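Local atomic coordinates of hydrolase (Burkholderia cenocepacia, PDB entry 4QKU), a protein that probably cleaves the carbon-carbon bond of fumarylacetoacetate to give fumarate and acetoacetate, the last step of phenylalanine and tyrosine breakdown, in a metal-dependent active site. Residues A321-L326 / A334-R339; L254-A259 / F278-S283; E237-E242 / H355-G360. All coordinates share one frame; numbering follows the deposited sequence.

Contact 1 of 3, residues A321-L326 / A334-R339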
ATOM      1  N   ALA B 321      19.368  17.738 -11.701  1.00 17.28           N
ATOM      2  CA  ALA B 321      19.162  17.634 -13.146  1.00 17.10           C
ATOM      3  C   ALA B 321      18.633  16.225 -13.456  1.00 16.28           C
ATOM      4  O   ALA B 321      19.098  15.240 -12.864  1.00 15.69           O
ATOM      5  CB  ALA B 321      20.450  17.883 -13.883  1.00 17.41           C
ATOM      6  N   LEU B 322      17.627  16.153 -14.325  1.00 15.98           N
ATOM      7  CA  LEU B 322      16.978  14.881 -14.633  1.00 16.09           C
ATOM      8  C   LEU B 322      16.906  14.718 -16.124  1.00 16.84           C
ATOM      9  O   LEU B 322      16.694  15.689 -16.842  1.00 17.46           O
ATOM     10  CB  LEU B 322      15.548  14.832 -14.063  1.00 15.42           C
ATOM     11  CG  LEU B 322      15.459  14.877 -12.549  1.00 14.90           C
ATOM     12  CD1 LEU B 322      14.058  15.226 -12.086  1.00 14.71           C
ATOM     13  CD2 LEU B 322      15.916  13.552 -11.964  1.00 14.86           C
ATOM     14  N   GLU B 323      17.046  13.487 -16.583  1.00 17.45           N
ATOM     15  CA  GLU B 323      16.944  13.191 -17.997  1.00 18.50           C
ATOM     16  C   GLU B 323      16.280  11.843 -18.223  1.00 17.74           C
ATOM     17  O   GLU B 323      16.448  10.891 -17.453  1.00 17.01           O
ATOM     18  CB  GLU B 323      18.330  13.201 -18.636  1.00 20.60           C
ATOM     19  CG  GLU B 323      18.325  12.937 -20.138  1.00 22.85           C
ATOM     20  CD  GLU B 323      19.651  13.229 -20.815  1.00 25.16           C
ATOM     21  OE1 GLU B 323      20.708  13.094 -20.155  1.00 26.99           O
ATOM     22  OE2 GLU B 323      19.638  13.616 -22.013  1.00 27.92           O
ATOM     23  N   VAL B 324      15.508  11.776 -19.296  1.00 17.73           N
ATOM     24  CA  VAL B 324      14.933  10.508 -19.758  1.00 17.41           C
ATOM     25  C   VAL B 324      15.457  10.192 -21.151  1.00 17.59           C
ATOM     26  O   VAL B 324      15.480  11.062 -22.025  1.00 17.56           O
ATOM     27  CB  VAL B 324      13.393  10.552 -19.806  1.00 17.20           C
ATOM     28  CG1 VAL B 324      12.843   9.197 -20.214  1.00 17.22           C
ATOM     29  CG2 VAL B 324      12.822  10.991 -18.471  1.00 16.49           C
ATOM     30  N   THR B 325      15.869   8.944 -21.351  1.00 17.79           N
ATOM     31  CA  THR B 325      16.214   8.448 -22.692  1.00 18.37           C
ATOM     32  C   THR B 325      15.340   7.266 -23.094  1.00 18.66           C
ATOM     33  O   THR B 325      14.814   6.542 -22.239  1.00 18.19           O
ATOM     34  CB  THR B 325      17.692   8.034 -22.781  1.00 18.35           C
ATOM     35  OG1 THR B 325      17.898   6.813 -22.058  1.00 17.84           O
ATOM     36  CG2 THR B 325      18.596   9.134 -22.207  1.00 18.13           C
ATOM     37  N   LEU B 326      15.205   7.078 -24.402  1.00 19.50           N
ATOM     38  CA  LEU B 326      14.488   5.948 -24.993  1.00 19.85           C
ATOM     39  C   LEU B 326      15.377   5.327 -26.068  1.00 21.15           C
ATOM     40  O   LEU B 326      15.788   6.020 -26.985  1.00 21.53           O
ATOM     41  CB  LEU B 326      13.180   6.435 -25.632  1.00 19.92           C
ATOM     42  CG  LEU B 326      12.161   5.403 -26.141  1.00 20.19           C
ATOM     43  CD1 LEU B 326      10.824   6.083 -26.339  1.00 20.32           C
ATOM     44  CD2 LEU B 326      12.553   4.744 -27.453  1.00 20.98           C
ATOM     45  N   ALA B 334      20.727   5.823 -27.453  1.00 28.18           N
ATOM     46  CA  ALA B 334      19.439   6.241 -26.922  1.00 25.72           C
ATOM     47  C   ALA B 334      19.080   7.662 -27.369  1.00 24.48           C
ATOM     48  O   ALA B 334      19.951   8.427 -27.748  1.00 24.84           O
ATOM     49  CB  ALA B 334      19.460   6.153 -25.409  1.00 24.73           C
ATOM     50  N   THR B 335      17.792   7.994 -27.338  1.00 22.73           N
ATOM     51  CA  THR B 335      17.340   9.343 -27.620  1.00 22.05           C
ATOM     52  C   THR B 335      16.990  10.030 -26.301  1.00 21.11           C
ATOM     53  O   THR B 335      16.206   9.503 -25.528  1.00 20.65           O
ATOM     54  CB  THR B 335      16.099   9.327 -28.540  1.00 21.94           C
ATOM     55  OG1 THR B 335      16.388   8.605 -29.743  1.00 21.93           O
ATOM     56  CG2 THR B 335      15.660  10.734 -28.908  1.00 21.95           C
ATOM     57  N   SER B 336      17.578  11.204 -26.051  1.00 21.08           N
ATOM     58  CA  SER B 336      17.208  12.055 -24.930  1.00 20.64           C
ATOM     59  C   SER B 336      15.858  12.707 -25.235  1.00 21.42           C
ATOM     60  O   SER B 336      15.737  13.459 -26.189  1.00 22.28           O
ATOM     61  CB  SER B 336      18.262  13.146 -24.718  1.00 20.55           C
ATOM     62  OG  SER B 336      17.838  14.137 -23.786  1.00 19.86           O
ATOM     63  N   ILE B 337      14.832  12.401 -24.452  1.00 21.53           N
ATOM     64  CA  ILE B 337      13.503  12.923 -24.738  1.00 21.81           C
ATOM     65  C   ILE B 337      13.038  13.962 -23.734  1.00 22.03           C
ATOM     66  O   ILE B 337      12.080  14.682 -23.989  1.00 22.22           O
ATOM     67  CB  ILE B 337      12.463  11.782 -24.874  1.00 21.76           C
ATOM     68  CG1 ILE B 337      12.285  11.024 -23.546  1.00 21.59           C
ATOM     69  CG2 ILE B 337      12.870  10.817 -25.981  1.00 21.94           C
ATOM     70  CD1 ILE B 337      11.131  10.036 -23.535  1.00 21.44           C
ATOM     71  N   CYS B 338      13.677  14.020 -22.574  1.00 22.60           N
ATOM     72  CA  CYS B 338      13.269  14.968 -21.535  1.00 23.41           C
ATOM     73  C   CYS B 338      14.478  15.404 -20.743  1.00 23.34           C
ATOM     74  O   CYS B 338      15.281  14.577 -20.325  1.00 24.39           O
ATOM     75  CB  CYS B 338      12.235  14.347 -20.588  1.00 23.54           C
ATOM     76  SG  CYS B 338      11.810  15.395 -19.161  1.00 26.55           S
ATOM     77  N   ARG B 339      14.620  16.707 -20.566  1.00 23.35           N
ATOM     78  CA  ARG B 339      15.597  17.255 -19.652  1.00 23.32           C
ATOM     79  C   ARG B 339      14.852  18.200 -18.744  1.00 21.86           C
ATOM     80  O   ARG B 339      14.178  19.118 -19.203  1.00 22.29           O
ATOM     81  CB  ARG B 339      16.697  18.002 -20.416  1.00 25.53           C
ATOM     82  CG  ARG B 339      17.864  17.129 -20.858  1.00 27.45           C
ATOM     83  CD  ARG B 339      18.336  17.436 -22.297  1.00 29.97           C
ATOM     84  NE  ARG B 339      17.449  16.833 -23.322  1.00 32.08           N
ATOM     85  CZ  ARG B 339      16.831  17.466 -24.331  1.00 33.34           C
ATOM     86  NH1 ARG B 339      16.939  18.773 -24.522  1.00 33.25           N
ATOM     87  NH2 ARG B 339      16.065  16.757 -25.160  1.00 34.44           N
TER

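Contact 2 of 3, residues L254-A259 / F278-S283. With NA (sodium ion), chain H.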
ATOM      1  N   LEU B 254      12.342   7.372  -9.945  1.00 14.92           N
ATOM      2  CA  LEU B 254      11.098   6.611  -9.940  1.00 14.43           C
ATOM      3  C   LEU B 254      10.378   6.760 -11.279  1.00 14.09           C
ATOM      4  O   LEU B 254      10.034   7.855 -11.675  1.00 13.56           O
ATOM      5  CB  LEU B 254      10.216   7.085  -8.787  1.00 14.52           C
ATOM      6  CG  LEU B 254       8.914   6.305  -8.466  1.00 14.93           C
ATOM      7  CD1 LEU B 254       8.518   6.524  -7.018  1.00 14.82           C
ATOM      8  CD2 LEU B 254       7.749   6.724  -9.346  1.00 15.37           C
ATOM      9  N   ASN B 255      10.187   5.630 -11.967  1.00 14.08           N
ATOM     10  CA  ASN B 255       9.454   5.592 -13.186  1.00 14.18           C
ATOM     11  C   ASN B 255       8.116   4.984 -12.879  1.00 14.49           C
ATOM     12  O   ASN B 255       8.008   3.787 -12.634  1.00 13.80           O
ATOM     13  CB  ASN B 255      10.182   4.766 -14.243  1.00 14.17           C
ATOM     14  CG  ASN B 255       9.517   4.863 -15.607  1.00 14.25           C
ATOM     15  OD1 ASN B 255       8.411   5.412 -15.744  1.00 14.17           O
ATOM     16  ND2 ASN B 255      10.186   4.333 -16.625  1.00 14.33           N
ATOM     17  N   ASP B 256       7.086   5.825 -12.896  1.00 15.32           N
ATOM     18  CA  ASP B 256       5.745   5.357 -12.626  1.00 15.49           C
ATOM     19  C   ASP B 256       5.091   5.000 -13.933  1.00 15.85           C
ATOM     20  O   ASP B 256       4.283   5.771 -14.467  1.00 15.98           O
ATOM     21  CB  ASP B 256       4.898   6.375 -11.886  1.00 15.83           C
ATOM     22  CG  ASP B 256       3.503   5.828 -11.556  1.00 16.27           C
ATOM     23  OD1 ASP B 256       3.336   4.585 -11.533  1.00 16.89           O
ATOM     24  OD2 ASP B 256       2.568   6.622 -11.361  1.00 16.41           O
ATOM     25  N   TRP B 257       5.436   3.823 -14.438  1.00 15.08           N
ATOM     26  CA  TRP B 257       4.895   3.367 -15.703  1.00 15.31           C
ATOM     27  C   TRP B 257       3.394   3.481 -15.687  1.00 15.91           C
ATOM     28  O   TRP B 257       2.756   3.081 -14.707  1.00 16.44           O
ATOM     29  CB  TRP B 257       5.259   1.914 -15.959  1.00 14.68           C
ATOM     30  CG  TRP B 257       6.722   1.563 -15.879  1.00 13.81           C
ATOM     31  CD1 TRP B 257       7.388   1.028 -14.796  1.00 13.14           C
ATOM     32  CD2 TRP B 257       7.676   1.684 -16.911  1.00 13.55           C
ATOM     33  NE1 TRP B 257       8.689   0.825 -15.111  1.00 13.06           N
ATOM     34  CE2 TRP B 257       8.892   1.196 -16.413  1.00 13.30           C
ATOM     35  CE3 TRP B 257       7.616   2.120 -18.238  1.00 13.94           C
ATOM     36  CZ2 TRP B 257      10.036   1.149 -17.182  1.00 13.52           C
ATOM     37  CZ3 TRP B 257       8.754   2.056 -19.009  1.00 13.91           C
ATOM     38  CH2 TRP B 257       9.954   1.588 -18.473  1.00 13.74           C
ATOM     39  N   SER B 258       2.835   4.003 -16.772  1.00 16.71           N
ATOM     40  CA  SER B 258       1.406   4.296 -16.867  1.00 17.01           C
ATOM     41  C   SER B 258       0.817   3.803 -18.188  1.00 17.68           C
ATOM     42  O   SER B 258       1.421   4.003 -19.244  1.00 18.11           O
ATOM     43  CB  SER B 258       1.217   5.792 -16.789  1.00 16.94           C
ATOM     44  OG  SER B 258       1.806   6.322 -15.618  1.00 17.11           O
ATOM     45  N   ALA B 259      -0.332   3.135 -18.139  1.00 17.75           N
ATOM     46  CA  ALA B 259      -1.054   2.776 -19.352  1.00 18.97           C
ATOM     47  C   ALA B 259      -2.184   3.772 -19.575  1.00 19.55           C
ATOM     48  O   ALA B 259      -3.219   3.685 -18.919  1.00 20.40           O
ATOM     49  CB  ALA B 259      -1.599   1.369 -19.242  1.00 19.28           C
ATOM     50  N   PHE B 278       0.666  -2.023 -12.451  1.00 13.53           N
ATOM     51  CA  PHE B 278       1.290  -3.155 -13.115  1.00 13.57           C
ATOM     52  C   PHE B 278       2.799  -3.182 -12.959  1.00 13.12           C
ATOM     53  O   PHE B 278       3.408  -4.256 -12.957  1.00 12.84           O
ATOM     54  CB  PHE B 278       0.890  -3.222 -14.599  1.00 14.14           C
ATOM     55  CG  PHE B 278       1.374  -2.073 -15.426  1.00 14.27           C
ATOM     56  CD1 PHE B 278       2.636  -2.112 -16.017  1.00 14.59           C
ATOM     57  CD2 PHE B 278       0.571  -0.972 -15.656  1.00 14.19           C
ATOM     58  CE1 PHE B 278       3.083  -1.061 -16.799  1.00 14.44           C
ATOM     59  CE2 PHE B 278       1.034   0.089 -16.407  1.00 14.16           C
ATOM     60  CZ  PHE B 278       2.270   0.026 -17.004  1.00 14.28           C
ATOM     61  N   ALA B 279       3.381  -1.992 -12.816  1.00 12.46           N
ATOM     62  CA  ALA B 279       4.794  -1.849 -12.536  1.00 12.02           C
ATOM     63  C   ALA B 279       5.198  -0.398 -12.244  1.00 11.53           C
ATOM     64  O   ALA B 279       4.684   0.556 -12.815  1.00 11.40           O
ATOM     65  CB  ALA B 279       5.629  -2.398 -13.690  1.00 12.44           C
ATOM     66  N   THR B 280       6.132  -0.266 -11.325  1.00 11.19           N
ATOM     67  CA  THR B 280       6.728   0.991 -10.990  1.00 11.03           C
ATOM     68  C   THR B 280       8.175   0.612 -10.705  1.00 10.90           C
ATOM     69  O   THR B 280       8.426  -0.376 -10.011  1.00 10.86           O
ATOM     70  CB  THR B 280       6.069   1.610  -9.747  1.00 10.99           C
ATOM     71  OG1 THR B 280       4.684   1.844 -10.024  1.00 11.26           O
ATOM     72  CG2 THR B 280       6.727   2.932  -9.380  1.00 10.89           C
ATOM     73  N   THR B 281       9.103   1.370 -11.271  1.00 10.68           N
ATOM     74  CA  THR B 281      10.507   1.053 -11.190  1.00 10.76           C
ATOM     75  C   THR B 281      11.232   2.169 -10.441  1.00 10.60           C
ATOM     76  O   THR B 281      10.970   3.355 -10.668  1.00 10.25           O
ATOM     77  CB  THR B 281      11.142   0.899 -12.597  1.00 11.06           C
ATOM     78  OG1 THR B 281      10.585  -0.237 -13.270  1.00 10.98           O
ATOM     79  CG2 THR B 281      12.674   0.727 -12.520  1.00 11.32           C
ATOM     80  N   ILE B 282      12.141   1.773  -9.542  1.00 10.45           N
ATOM     81  CA  ILE B 282      12.956   2.730  -8.846  1.00 10.40           C
ATOM     82  C   ILE B 282      14.408   2.355  -9.043  1.00 10.78           C
ATOM     83  O   ILE B 282      14.711   1.169  -9.252  1.00 11.57           O
ATOM     84  CB  ILE B 282      12.604   2.845  -7.334  1.00 10.14           C
ATOM     85  CG1 ILE B 282      12.824   1.541  -6.577  1.00 10.16           C
ATOM     86  CG2 ILE B 282      11.189   3.346  -7.129  1.00  9.79           C
ATOM     87  CD1 ILE B 282      13.137   1.757  -5.112  1.00 10.06           C
ATOM     88  N   SER B 283      15.297   3.349  -9.000  1.00 10.53           N
ATOM     89  CA  SER B 283      16.726   3.113  -9.078  1.00 10.52           C
ATOM     90  C   SER B 283      17.198   2.443  -7.795  1.00 10.31           C
ATOM     91  O   SER B 283      16.544   2.544  -6.761  1.00 10.01           O
ATOM     92  CB  SER B 283      17.475   4.449  -9.249  1.00 10.72           C
ATOM     93  OG  SER B 283      17.137   5.386  -8.230  1.00 10.60           O
TER
HETATM   94 NA    NA H 501       3.342   2.376 -12.436  1.00 15.60          NA

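Contact 3 of 3, residues E237-E242 / H355-G360. With EDO (1,2-ethanediol), chain F.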
ATOM      1  N   GLU B 237      -0.568  10.714  15.267  1.00 18.27           N
ATOM      2  CA  GLU B 237       0.404  11.800  15.579  1.00 18.43           C
ATOM      3  C   GLU B 237       1.055  12.354  14.312  1.00 17.27           C
ATOM      4  O   GLU B 237       2.056  11.821  13.832  1.00 16.80           O
ATOM      5  CB  GLU B 237       1.512  11.305  16.497  1.00 19.46           C
ATOM      6  CG  GLU B 237       0.984  10.689  17.778  1.00 21.18           C
ATOM      7  CD  GLU B 237       2.083  10.085  18.649  1.00 22.45           C
ATOM      8  OE1 GLU B 237       3.283  10.298  18.350  1.00 22.69           O
ATOM      9  OE2 GLU B 237       1.733   9.383  19.628  1.00 23.25           O
ATOM     10  N   PRO B 238       0.512  13.435  13.780  1.00 16.51           N
ATOM     11  CA  PRO B 238       1.077  14.076  12.590  1.00 15.90           C
ATOM     12  C   PRO B 238       2.539  14.501  12.700  1.00 15.50           C
ATOM     13  O   PRO B 238       3.045  14.683  13.778  1.00 15.33           O
ATOM     14  CB  PRO B 238       0.206  15.325  12.413  1.00 16.17           C
ATOM     15  CG  PRO B 238      -1.087  14.983  13.102  1.00 16.65           C
ATOM     16  CD  PRO B 238      -0.685  14.128  14.276  1.00 16.91           C
ATOM     17  N   ILE B 239       3.212  14.612  11.559  1.00 15.19           N
ATOM     18  CA  ILE B 239       4.582  15.152  11.494  1.00 15.25           C
ATOM     19  C   ILE B 239       4.474  16.603  11.072  1.00 15.32           C
ATOM     20  O   ILE B 239       3.893  16.891  10.018  1.00 15.13           O
ATOM     21  CB  ILE B 239       5.454  14.397  10.466  1.00 14.81           C
ATOM     22  CG1 ILE B 239       5.468  12.884  10.741  1.00 14.47           C
ATOM     23  CG2 ILE B 239       6.881  14.924  10.490  1.00 14.85           C
ATOM     24  CD1 ILE B 239       6.001  12.059   9.601  1.00 14.02           C
ATOM     25  N   ALA B 240       4.973  17.501  11.923  1.00 15.90           N
ATOM     26  CA  ALA B 240       4.954  18.945  11.670  1.00 16.30           C
ATOM     27  C   ALA B 240       5.814  19.227  10.468  1.00 16.41           C
ATOM     28  O   ALA B 240       6.864  18.589  10.289  1.00 17.07           O
ATOM     29  CB  ALA B 240       5.487  19.700  12.866  1.00 16.73           C
ATOM     30  N   CYS B 241       5.361  20.119   9.605  1.00 16.54           N
ATOM     31  CA  CYS B 241       6.087  20.407   8.377  1.00 16.61           C
ATOM     32  C   CYS B 241       7.568  20.678   8.630  1.00 17.49           C
ATOM     33  O   CYS B 241       8.410  20.214   7.899  1.00 16.95           O
ATOM     34  CB  CYS B 241       5.450  21.588   7.652  1.00 16.24           C
ATOM     35  SG  CYS B 241       6.213  21.875   6.060  1.00 15.36           S
ATOM     36  N   GLU B 242       7.862  21.386   9.703  1.00 20.07           N
ATOM     37  CA  GLU B 242       9.228  21.752  10.064  1.00 22.19           C
ATOM     38  C   GLU B 242      10.104  20.570  10.544  1.00 22.05           C
ATOM     39  O   GLU B 242      11.324  20.676  10.545  1.00 21.79           O
ATOM     40  CB  GLU B 242       9.197  22.814  11.178  1.00 24.86           C
ATOM     41  CG  GLU B 242       8.673  22.257  12.503  1.00 27.45           C
ATOM     42  CD  GLU B 242       8.388  23.311  13.580  1.00 30.53           C
ATOM     43  OE1 GLU B 242       9.328  23.912  14.177  1.00 32.02           O
ATOM     44  OE2 GLU B 242       7.179  23.485  13.854  1.00 33.14           O
ATOM     45  N   HIS B 355       1.543  16.752   4.837  1.00 12.67           N
ATOM     46  CA  HIS B 355       0.157  16.591   4.397  1.00 12.61           C
ATOM     47  C   HIS B 355      -0.297  15.142   4.514  1.00 12.27           C
ATOM     48  O   HIS B 355      -1.422  14.883   4.894  1.00 12.19           O
ATOM     49  CB  HIS B 355      -0.028  17.104   2.977  1.00 12.45           C
ATOM     50  CG  HIS B 355      -1.419  16.961   2.471  1.00 12.42           C
ATOM     51  ND1 HIS B 355      -2.455  17.732   2.937  1.00 12.93           N
ATOM     52  CD2 HIS B 355      -1.961  16.108   1.576  1.00 12.23           C
ATOM     53  CE1 HIS B 355      -3.576  17.373   2.337  1.00 12.82           C
ATOM     54  NE2 HIS B 355      -3.298  16.411   1.484  1.00 12.43           N
ATOM     55  N   HIS B 356       0.597  14.216   4.211  1.00 12.09           N
ATOM     56  CA  HIS B 356       0.327  12.786   4.382  1.00 12.33           C
ATOM     57  C   HIS B 356      -0.108  12.449   5.800  1.00 12.50           C
ATOM     58  O   HIS B 356      -0.920  11.535   5.990  1.00 12.70           O
ATOM     59  CB  HIS B 356       1.586  11.947   4.089  1.00 12.32           C
ATOM     60  CG  HIS B 356       1.309  10.568   3.565  1.00 12.24           C
ATOM     61  ND1 HIS B 356       0.342   9.744   4.094  1.00 12.69           N
ATOM     62  CD2 HIS B 356       1.904   9.856   2.580  1.00 12.17           C
ATOM     63  CE1 HIS B 356       0.313   8.607   3.425  1.00 12.44           C
ATOM     64  NE2 HIS B 356       1.263   8.644   2.510  1.00 12.23           N
ATOM     65  N   THR B 357       0.453  13.137   6.781  1.00 12.61           N
ATOM     66  CA  THR B 357       0.255  12.751   8.166  1.00 13.00           C
ATOM     67  C   THR B 357      -0.659  13.672   8.941  1.00 13.44           C
ATOM     68  O   THR B 357      -0.875  13.472  10.134  1.00 13.65           O
ATOM     69  CB  THR B 357       1.597  12.660   8.916  1.00 13.18           C
ATOM     70  OG1 THR B 357       2.318  13.911   8.795  1.00 13.55           O
ATOM     71  CG2 THR B 357       2.415  11.519   8.357  1.00 12.74           C
ATOM     72  N   VAL B 358      -1.260  14.645   8.270  1.00 13.53           N
ATOM     73  CA  VAL B 358      -1.981  15.705   8.976  1.00 13.92           C
ATOM     74  C   VAL B 358      -3.244  15.201   9.621  1.00 14.21           C
ATOM     75  O   VAL B 358      -3.718  15.781  10.621  1.00 14.79           O
ATOM     76  CB  VAL B 358      -2.284  16.907   8.054  1.00 14.01           C
ATOM     77  CG1 VAL B 358      -3.455  16.618   7.118  1.00 13.86           C
ATOM     78  CG2 VAL B 358      -2.535  18.150   8.886  1.00 14.63           C
ATOM     79  N   ALA B 359      -3.804  14.135   9.045  1.00 13.88           N
ATOM     80  CA  ALA B 359      -5.025  13.515   9.552  1.00 14.18           C
ATOM     81  C   ALA B 359      -4.744  12.358  10.480  1.00 14.58           C
ATOM     82  O   ALA B 359      -5.684  11.767  11.035  1.00 15.19           O
ATOM     83  CB  ALA B 359      -5.912  13.064   8.412  1.00 13.78           C
ATOM     84  N   GLY B 360      -3.471  12.032  10.689  1.00 14.49           N
ATOM     85  CA  GLY B 360      -3.113  10.994  11.652  1.00 14.65           C
ATOM     86  C   GLY B 360      -2.507   9.747  11.064  1.00 14.38           C
ATOM     87  O   GLY B 360      -2.010   8.901  11.819  1.00 14.66           O
TER
HETATM   88  C1  EDO F 502      -4.663  14.455  13.704  1.00 16.56           C
HETATM   89  O1  EDO F 502      -5.402  14.821  12.525  1.00 15.52           O
HETATM   90  C2  EDO F 502      -5.502  13.640  14.703  1.00 16.69           C
HETATM   91  O2  EDO F 502      -6.548  14.419  15.309  1.00 17.05           O

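Contact 1 of 3, residues A321-L326 / A334-R339
The carboxylate of Glu323 and the guanidinium of Arg339 lie next to each other on one face of a beta hairpin, with the hydroxyl of Ser336 between them. Ser336 OG donates to Glu323 OE2 (2.6 Å), which receives it on its anti lone pair, the one turned away from OE1. Arg339 NE gives its N-H to the Ser336 OG over 2.8 Å, the oxygen lying 21° out of the guanidinium plane. NE stays 4.1 Å from Glu323 OE2, beyond a salt bridge, so Ser336 OG links the two groups; the nearby opposite charges may still favour the placement. Glu323 CG is anti to the backbone N (chi1 -178°) and the chain beyond is extended, which carries OE2 across to Ser336. Strands 317-327 and 335-341 run antiparallel and are interrupted by a classic beta bulge. Ile337 and Cys338 both stand opposite Val324, whose N donates to Cys338 O and whose O receives Ile337 N. Past this shift Leu326 and Thr335 pair through two backbone bonds, and Thr335 OG1 is hydrogen-bonded to Asn399 N. The face with Val324, Cys338 and Leu326 is largely apolar, apart from Thr335: Leu223 packs on Val324 and Cys338. Ile337 touches helix 385-388. Val324 spreads its methyls over the bulge, CG2 at 4.0 Å from Cys338 CB and CG1 at 3.8 Å from Ile337 CD1.

Contact 2 of 3, residues L254-A259 / F278-S283
Asn255 and Thr281 form an antiparallel hydrogen-bonded pair, with Leu254 and Ile282 as the non-hydrogen-bonded pair beside them, before the two strands part around a metal ion. These strands belong to the mixed sheet of the FAH-family C-terminal domain and carry most of its metal site. Asn255 N donates to Thr281 O (2.7 Å); Asn255 O accepts Thr281 N and, more weakly, Trp257 N, the latter across an inverse gamma turn centred on Asp256. The turn takes residues 256-257 out of the strand and lets them reach a sodium ion. Asp256 OD1 binds the sodium at 2.4 Å. Trp257 O and Ala279 O join it, Ala279 O at 2.3 Å from the ion. Thr280 OG1 is a longer ligand, 2.8 Å from the sodium, and Lys276 O adds a fifth. Asp256, Lys276 and Thr280 are also the predicted magnesium ligands, so sodium probably sits where magnesium would. Asp256 OD2 lies near the carboxylates of Glu222 and Asp149; with these and Glu224, Asp256 is predicted to hold calcium. Ser258 OG donates to Asp256 O, tying down the turn.

Phe278 meets Trp257 CB with its CZ at 3.7 Å and has Ala259 N at its edge, while Val196 and Pro199 of strand 196-203 pack against it. On the face opposite Asn255 and Thr281, Leu254 CG rests on Ile282 CG2 and its CD2 on Thr280 CG2. Asn255 ND2 lies over one face of the indole, 3.1 Å above its plane and toward the rim; Asn255 OD1 is held by Glu222 N. With Trp257 CG anti to the carbonyl carbon (chi1 -54°), the indole edge runs along residues 279-281, and NE1 donates to Thr281 OG1 in the ring plane at 2.8 Å, almost straight at 176°.

Contact 3 of 3, residues E237-E242 / H355-G360
Ile239 and Pro238 pack on Thr357 at the C-terminal part of helix 349-357, in a type I beta turn from Thr357 to Gly360. Between the two segments there is one hydrogen bond: Ile239 N donates to Thr357 OG1 at 3.0 Å and 165°. The hydroxyl, set between the backbone N and carbonyl carbon (chi1 55°), is also hydrogen-bonded to Leu353 O and Ala354 O, sharing or alternating its one proton. Within the turn Gly360 N donates to Thr357 O, and a backbone bond from Gly360 to Gly236 makes a second tie to the loop, just before Glu237. Gly360 has positive phi (113°), well suited to glycine.

Van der Waals contact adds the Pro238 ring, which lies over the start of the turn with CB at 3.1 Å from Thr357 O, and Thr357 CG2, 3.8 Å from Ile239 CD1.

At the subunit interface, His355 O accepts Asn274 ND2 of the second subunit, and the ring of Phe273 there meets His356 edge-to-face. A 1,2-ethanediol molecule, probably from the crystallisation liquor, bridges the two subunits: it is hydrogen-bonded to Arg198 O, Asn200 N and Arg439 N of the second subunit, and its O1 donates to Val358 O at 2.7 Å.

From the N terminus, the chain enters contact 3 first, at 237-242, in the loop between strands 219-229 and 248-259. Contact 2 then opens at 254-259 and closes at 278-283, after a largely helical excursion. Contact 1 follows in series: the hairpin opens at 321-326 and closes at 334-339. Only then does helix 349-357 bring 355-360 back to complete contact 3, whose long loop thus encloses both others; none cross. Contacts 1 and 2 do not touch, their centres about 16 Å apart, and lie in different sheets; strand 219-229, beside 248-259 in one, packs its side chains on contact 1 in the other. Contact 3 lies about 35 Å from contact 1 between centres, beyond the chain's centre, beside the second subunit.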